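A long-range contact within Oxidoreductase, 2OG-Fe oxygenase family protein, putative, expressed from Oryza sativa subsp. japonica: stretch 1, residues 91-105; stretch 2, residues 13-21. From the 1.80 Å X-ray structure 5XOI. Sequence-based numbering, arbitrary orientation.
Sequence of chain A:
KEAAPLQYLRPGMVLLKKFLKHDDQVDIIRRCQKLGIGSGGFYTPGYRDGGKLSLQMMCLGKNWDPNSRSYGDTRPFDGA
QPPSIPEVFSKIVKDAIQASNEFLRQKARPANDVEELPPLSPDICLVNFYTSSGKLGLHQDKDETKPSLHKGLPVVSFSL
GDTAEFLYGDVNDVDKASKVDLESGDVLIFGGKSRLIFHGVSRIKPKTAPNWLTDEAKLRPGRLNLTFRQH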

# COMPACT_ATOMS: atom_id res chain seq x y z
N LYS A 91 2.60 6.67 12.48
CA LYS A 91 3.82 6.33 13.22
C LYS A 91 4.54 5.15 12.58
O LYS A 91 5.77 5.18 12.40
CB LYS A 91 3.46 6.02 14.67
CG LYS A 91 4.61 5.45 15.51
CD LYS A 91 4.20 4.13 16.19
CE LYS A 91 5.41 3.34 16.69
NZ LYS A 91 5.02 2.14 17.50
N ILE A 92 3.80 4.10 12.25
CA ILE A 92 4.40 2.91 11.64
C ILE A 92 5.00 3.26 10.29
O ILE A 92 6.09 2.79 9.94
CB ILE A 92 3.37 1.78 11.52
CG1 ILE A 92 2.89 1.34 12.91
CG2 ILE A 92 3.98 0.60 10.78
CD1 ILE A 92 1.75 0.32 12.88
N VAL A 93 4.31 4.10 9.51
CA VAL A 93 4.84 4.53 8.21
C VAL A 93 6.19 5.22 8.37
O VAL A 93 7.15 4.94 7.65
CB VAL A 93 3.82 5.45 7.51
CG1 VAL A 93 4.49 6.20 6.36
CG2 VAL A 93 2.62 4.64 6.98
N LYS A 94 6.27 6.15 9.32
CA LYS A 94 7.52 6.88 9.53
C LYS A 94 8.63 5.96 10.04
O LYS A 94 9.80 6.13 9.67
CB LYS A 94 7.28 8.04 10.50
CG LYS A 94 6.59 9.22 9.84
CD LYS A 94 6.06 10.19 10.87
CE LYS A 94 4.94 11.06 10.31
NZ LYS A 94 5.42 11.96 9.23
N ASP A 95 8.28 4.99 10.89
CA ASP A 95 9.26 4.00 11.34
C ASP A 95 9.77 3.17 10.17
O ASP A 95 10.97 2.84 10.10
CB ASP A 95 8.63 3.07 12.39
CG ASP A 95 8.43 3.74 13.74
OD1 ASP A 95 8.95 4.86 13.96
OD2 ASP A 95 7.74 3.15 14.59
N ALA A 96 8.88 2.80 9.24
CA ALA A 96 9.29 2.01 8.08
C ALA A 96 10.26 2.78 7.20
O ALA A 96 11.25 2.22 6.71
CB ALA A 96 8.05 1.59 7.28
N ILE A 97 10.00 4.07 7.00
CA ILE A 97 10.92 4.92 6.25
C ILE A 97 12.25 5.02 6.97
O ILE A 97 13.32 4.89 6.37
CB ILE A 97 10.29 6.30 6.00
CG1 ILE A 97 9.06 6.14 5.09
CG2 ILE A 97 11.29 7.23 5.34
CD1 ILE A 97 8.25 7.40 4.98
N GLN A 98 12.20 5.28 8.28
CA GLN A 98 13.44 5.36 9.06
C GLN A 98 14.24 4.06 8.96
O GLN A 98 15.46 4.09 8.77
CB GLN A 98 13.11 5.68 10.52
CG GLN A 98 12.94 7.16 10.82
CD GLN A 98 12.97 7.45 12.31
OE1 GLN A 98 12.70 6.58 13.14
NE2 GLN A 98 13.34 8.68 12.67
N ALA A 99 13.56 2.92 9.09
CA ALA A 99 14.27 1.65 8.99
C ALA A 99 14.84 1.45 7.59
O ALA A 99 15.97 0.96 7.44
CB ALA A 99 13.33 0.49 9.35
N SER A 100 14.08 1.81 6.56
CA SER A 100 14.57 1.69 5.20
C SER A 100 15.81 2.56 4.98
O SER A 100 16.79 2.12 4.36
CB SER A 100 13.48 2.08 4.21
OG SER A 100 12.41 1.16 4.26
N ASN A 101 15.78 3.80 5.46
CA ASN A 101 16.91 4.69 5.22
C ASN A 101 18.15 4.22 5.96
O ASN A 101 19.27 4.41 5.47
CB ASN A 101 16.55 6.12 5.61
CG ASN A 101 15.76 6.81 4.52
OD1 ASN A 101 15.73 6.33 3.39
ND2 ASN A 101 15.10 7.92 4.85
N GLU A 102 17.98 3.59 7.12
CA GLU A 102 19.12 3.01 7.82
C GLU A 102 19.69 1.84 7.02
O GLU A 102 20.91 1.70 6.90
CB GLU A 102 18.71 2.56 9.22
CG GLU A 102 19.82 1.87 10.00
CD GLU A 102 20.96 2.80 10.34
OE1 GLU A 102 20.75 4.04 10.30
OE2 GLU A 102 22.07 2.29 10.64
N PHE A 103 18.81 1.00 6.48
CA PHE A 103 19.24 -0.08 5.60
C PHE A 103 20.01 0.47 4.40
O PHE A 103 21.09 -0.02 4.07
CB PHE A 103 18.01 -0.88 5.17
CG PHE A 103 18.24 -1.86 4.07
CD1 PHE A 103 19.01 -2.99 4.28
CD2 PHE A 103 17.63 -1.69 2.84
CE1 PHE A 103 19.20 -3.92 3.27
CE2 PHE A 103 17.82 -2.61 1.82
CZ PHE A 103 18.61 -3.73 2.04
N LEU A 104 19.45 1.48 3.72
CA LEU A 104 20.12 2.06 2.56
C LEU A 104 21.45 2.71 2.93
O LEU A 104 22.39 2.69 2.13
CB LEU A 104 19.21 3.07 1.87
CG LEU A 104 17.90 2.54 1.25
CD1 LEU A 104 16.97 3.67 0.93
CD2 LEU A 104 18.18 1.75 -0.02
N ARG A 105 21.53 3.30 4.12
CA ARG A 105 22.81 3.82 4.62
C ARG A 105 23.84 2.71 4.72
O ARG A 105 25.01 2.88 4.33
CB ARG A 105 22.61 4.46 6.00
CG ARG A 105 22.31 5.93 6.00
CD ARG A 105 22.32 6.48 7.43
NE ARG A 105 21.16 6.09 8.21
CZ ARG A 105 19.98 6.71 8.20
NH1 ARG A 105 19.78 7.78 7.43
NH2 ARG A 105 19.00 6.26 8.95
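Stretch 2 (13-21) MVLLKKFLK

Stretch 1 is helical from Lys91 to Arg105, its i to i-4 backbone hydrogen bonds running unbroken from Asp95 N to Lys91 O (2.9 Å) through Arg105 N to Asn101 O (2.9 Å). Stretch 2 starts as a strand, residues 13-16, whose axis approaches the helix axis to 9.4 Å at a crossing angle of 113°. The CA register, Val14 with Ser100, Leu16 with Ala96 and Leu20 with Ile92, shows that the segment runs against the helix direction, from Ser100 back to Ile92.

Extended phi/psi values, such as -126/132 at Val14, make successive side chains alternate. Met13 points away. Val14 points toward the helix, and its CG1 lies 3.6 Å from Ser100 OG and 4.1 Å from Phe103 CD2, while its CG2 meets Leu104 CD2 at 4.0 Å. Leu15 turns away again. Leu16 points back: its CD1 is 3.4 Å from Ser100 OG, and its CD2 is 3.6 Å from Ala96 O and 3.9 Å from Ala99 CB. Ser100 OG donates a hydrogen bond to Ala96 O (2.9 Å) within its own helix, so its proton is used there while these carbons pack against it.

A type II turn from Leu16 to Phe19 follows. Lys17 (-72/131) and Lys18 (52/38) occupy its central positions and stay clear of the helix. The turn returns the chain to the helix at Phe19, whose CB points toward it. The ring lies close against Ala96 and Ala99: Phe19 CE2 is 3.7 Å from Ala96 CB, Phe19 CE1 3.9 Å from Ala99 CB, and Phe19 CZ 3.6 Å from Ala96 CA. Ile92 O sits at the ring edge, 4.1 Å from Phe19 CE2.

Leu20 leaves CA sideways, yet its end comes nearer, placing CD2 3.6 Å from Ile92 CG2. No hydrogen bond joins the stretches; the 425 Å² buried between them reflects largely apolar packing.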

# COMPACT_ATOMS: atom_id res chain seq x y z
N MET A 13 13.46 1.36 -3.63
CA MET A 13 12.40 0.37 -3.41
C MET A 13 12.89 -0.68 -2.43
O MET A 13 13.77 -1.48 -2.75
CB MET A 13 11.97 -0.27 -4.73
CG MET A 13 10.76 -1.18 -4.60
SD MET A 13 10.21 -1.70 -6.22
CE MET A 13 8.66 -2.50 -5.80
N VAL A 14 12.30 -0.68 -1.24
CA VAL A 14 12.73 -1.51 -0.13
C VAL A 14 11.53 -2.30 0.36
O VAL A 14 10.46 -1.73 0.58
CB VAL A 14 13.32 -0.66 1.01
CG1 VAL A 14 13.59 -1.52 2.25
CG2 VAL A 14 14.59 0.02 0.54
N LEU A 15 11.71 -3.61 0.54
CA LEU A 15 10.71 -4.49 1.12
C LEU A 15 11.14 -4.85 2.54
O LEU A 15 12.22 -5.42 2.74
CB LEU A 15 10.52 -5.75 0.27
CG LEU A 15 9.69 -6.88 0.88
CD1 LEU A 15 8.25 -6.42 1.14
CD2 LEU A 15 9.71 -8.07 -0.03
N LEU A 16 10.30 -4.51 3.51
CA LEU A 16 10.57 -4.77 4.92
C LEU A 16 9.77 -6.02 5.32
O LEU A 16 8.55 -5.95 5.51
CB LEU A 16 10.21 -3.56 5.78
CG LEU A 16 10.96 -2.26 5.48
CD1 LEU A 16 10.22 -1.46 4.40
CD2 LEU A 16 11.06 -1.40 6.73
N LYS A 17 10.46 -7.15 5.42
CA LYS A 17 9.76 -8.41 5.69
C LYS A 17 9.25 -8.45 7.13
O LYS A 17 10.01 -8.18 8.07
CB LYS A 17 10.69 -9.60 5.43
CG LYS A 17 11.13 -9.76 3.99
CD LYS A 17 9.97 -10.06 3.06
CE LYS A 17 9.26 -11.35 3.43
NZ LYS A 17 8.07 -11.63 2.57
N LYS A 18 7.98 -8.81 7.29
CA LYS A 18 7.39 -9.03 8.62
C LYS A 18 7.61 -7.83 9.54
O LYS A 18 7.88 -7.96 10.73
CB LYS A 18 7.93 -10.31 9.25
CG LYS A 18 7.63 -11.59 8.45
CD LYS A 18 6.14 -11.74 8.17
CE LYS A 18 5.86 -12.89 7.19
NZ LYS A 18 4.42 -13.37 7.23
N PHE A 19 7.53 -6.63 8.96
CA PHE A 19 7.81 -5.41 9.72
C PHE A 19 6.72 -5.12 10.75
O PHE A 19 7.02 -4.65 11.86
CB PHE A 19 7.97 -4.24 8.76
CG PHE A 19 8.48 -2.98 9.39
CD1 PHE A 19 9.81 -2.87 9.77
CD2 PHE A 19 7.63 -1.90 9.59
CE1 PHE A 19 10.29 -1.69 10.36
CE2 PHE A 19 8.10 -0.72 10.18
CZ PHE A 19 9.43 -0.62 10.56
N LEU A 20 5.46 -5.39 10.42
CA LEU A 20 4.35 -5.10 11.32
C LEU A 20 4.32 -6.07 12.51
O LEU A 20 4.26 -7.29 12.32
CB LEU A 20 3.02 -5.17 10.56
CG LEU A 20 2.89 -4.17 9.40
CD1 LEU A 20 1.56 -4.35 8.65
CD2 LEU A 20 3.01 -2.75 9.92
N LYS A 21 4.32 -5.52 13.73
CA LYS A 21 4.28 -6.36 14.93
C LYS A 21 2.95 -7.09 15.04
O LYS A 21 1.95 -6.72 14.42
CB LYS A 21 4.49 -5.52 16.19
CG LYS A 21 5.81 -4.78 16.30
CD LYS A 21 5.98 -4.27 17.72
CE LYS A 21 6.47 -2.84 17.75
NZ LYS A 21 7.66 -2.67 16.88